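Local coordinates for substrate binding periplasmic protein (Ralstonia solanacearum, PDB 3LOP) that binds leucine as a periplasmic substrate-binding protein and probably hands it on to a membrane transporter, at residues Q311-H314 and A315-L319. Residues are numbered along the deposited sequence; the frame is centred on the assembly and turned at random.
Sequences QVRH and ALTEL. With NI (nickel (II) ion), chain H.
H314 sends its ring off the helix with CG anti to the backbone N (chi1 -169°), and E318, one turn later, holds CG anti to its carbonyl carbon (chi1 -53°) and runs on extended. Their ring and carboxylate planes stand 83° apart. E318 OE1 lies at the edge of the ring, near its plane. Both oxygens of E318 bind a nickel ion, OE1 at 2.3 Å and OE2 at 2.2 Å. Three waters fill further positions on the metal. The imidazole sits against the ion, but its modelled orientation is doubtful, because a carbon, not a nitrogen, faces the metal. A flipped ring would probably place NE2 there. T317 turns its hydroxyl back onto the helix, and OG1 donates to H314 O at 2.7 Å. CG2 of T317 packs 3.6 Å from NH1 of R313. The R313 chain bends at chi3, and its NH2 forms a salt bridge with E310. On the buried side V312 and L316 lie side by side, with CG1 of V312 4.2 Å from CD1 of L316. L316 continues inward onto A299 and F119. Backbone bonds such as A315 N to Q311 O (2.9 Å) hold the last turns. A His and a Glu one helical turn apart are a common metal-binding pair; here E318 chelates nickel at the surface near the end of helix 309-317, away from the leucine pocket of the periplasmic binding protein fold.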
loop_
_atom_site.group_PDB
_atom_site.type_symbol
_atom_site.label_atom_id
_atom_site.label_comp_id
_atom_site.label_asym_id
_atom_site.label_seq_id
_atom_site.Cartn_x
_atom_site.Cartn_y
_atom_site.Cartn_z
ATOM N N GLN A 311 7.369 6.979 24.032
ATOM C CA GLN A 311 8.256 7.985 23.465
ATOM C C GLN A 311 8.255 7.941 21.941
ATOM O O GLN A 311 8.316 8.977 21.282
ATOM C CB GLN A 311 9.680 7.797 23.989
ATOM C CG GLN A 311 9.830 8.115 25.466
ATOM C CD GLN A 311 11.229 7.839 25.974
ATOM O OE1 GLN A 311 11.722 6.715 25.884
ATOM N NE2 GLN A 311 11.876 8.866 26.514
ATOM N N VAL A 312 8.182 6.742 21.380
ATOM C CA VAL A 312 8.164 6.605 19.932
ATOM C C VAL A 312 6.850 7.164 19.383
ATOM O O VAL A 312 6.834 7.841 18.358
ATOM C CB VAL A 312 8.345 5.123 19.519
ATOM C CG1 VAL A 312 8.133 4.959 18.023
ATOM C CG2 VAL A 312 9.745 4.659 19.902
ATOM N N ARG A 313 5.746 6.890 20.072
ATOM C CA ARG A 313 4.445 7.399 19.645
ATOM C C ARG A 313 4.501 8.926 19.645
ATOM O O ARG A 313 4.088 9.585 18.692
ATOM C CB ARG A 313 3.352 6.935 20.612
ATOM C CG ARG A 313 1.949 7.376 20.224
ATOM C CD ARG A 313 1.000 7.283 21.409
ATOM N NE ARG A 313 1.368 8.238 22.451
ATOM C CZ ARG A 313 1.271 9.559 22.322
ATOM N NH1 ARG A 313 0.813 10.088 21.195
ATOM N NH2 ARG A 313 1.643 10.354 23.316
ATOM N N HIS A 314 5.030 9.474 20.730
ATOM C CA HIS A 314 5.153 10.912 20.894
ATOM C C HIS A 314 5.959 11.511 19.742
ATOM O O HIS A 314 5.552 12.500 19.131
ATOM C CB HIS A 314 5.836 11.193 22.232
ATOM C CG HIS A 314 5.788 12.625 22.652
ATOM N ND1 HIS A 314 6.462 13.622 21.981
ATOM C CD2 HIS A 314 5.158 13.228 23.688
ATOM C CE1 HIS A 314 6.249 14.775 22.587
ATOM N NE2 HIS A 314 5.462 14.564 23.626
ATOM N N ALA A 315 7.096 10.893 19.440
ATOM C CA ALA A 315 7.961 11.362 18.366
ATOM C C ALA A 315 7.236 11.347 17.022
ATOM O O ALA A 315 7.371 12.269 16.221
ATOM C CB ALA A 315 9.219 10.499 18.300
ATOM N N LEU A 316 6.461 10.297 16.778
ATOM C CA LEU A 316 5.722 10.185 15.530
ATOM C C LEU A 316 4.742 11.339 15.348
ATOM O O LEU A 316 4.656 11.926 14.273
ATOM C CB LEU A 316 4.965 8.853 15.486
ATOM C CG LEU A 316 5.810 7.603 15.233
ATOM C CD1 LEU A 316 5.017 6.363 15.600
ATOM C CD2 LEU A 316 6.234 7.564 13.770
ATOM N N THR A 317 4.013 11.673 16.409
ATOM C CA THR A 317 3.033 12.747 16.334
ATOM C C THR A 317 3.663 14.112 16.089
ATOM O O THR A 317 2.959 15.072 15.785
ATOM C CB THR A 317 2.185 12.834 17.622
ATOM O OG1 THR A 317 3.000 13.279 18.713
ATOM C CG2 THR A 317 1.595 11.480 17.961
ATOM N N GLU A 318 4.982 14.206 16.210
ATOM C CA GLU A 318 5.636 15.492 16.006
ATOM C C GLU A 318 6.509 15.592 14.761
ATOM O O GLU A 318 7.217 16.581 14.576
ATOM C CB GLU A 318 6.429 15.865 17.260
ATOM C CG GLU A 318 5.568 15.812 18.510
ATOM C CD GLU A 318 6.249 16.366 19.738
ATOM O OE1 GLU A 318 7.402 15.975 20.019
ATOM O OE2 GLU A 318 5.613 17.186 20.433
ATOM N N LEU A 319 6.465 14.575 13.905
ATOM C CA LEU A 319 7.231 14.621 12.664
ATOM C C LEU A 319 6.548 15.667 11.784
ATOM O O LEU A 319 5.389 15.494 11.400
ATOM C CB LEU A 319 7.216 13.260 11.952
ATOM C CG LEU A 319 8.000 12.107 12.585
ATOM C CD1 LEU A 319 7.918 10.894 11.670
ATOM C CD2 LEU A 319 9.456 12.505 12.796
HETATM NI NI NI H . 6.985 16.835 22.111
HETATM O O HOH W 1 9.023 16.248 22.876
HETATM O O HOH W 2 5.759 18.015 23.657
HETATM O O HOH W 3 7.527 18.913 21.250
#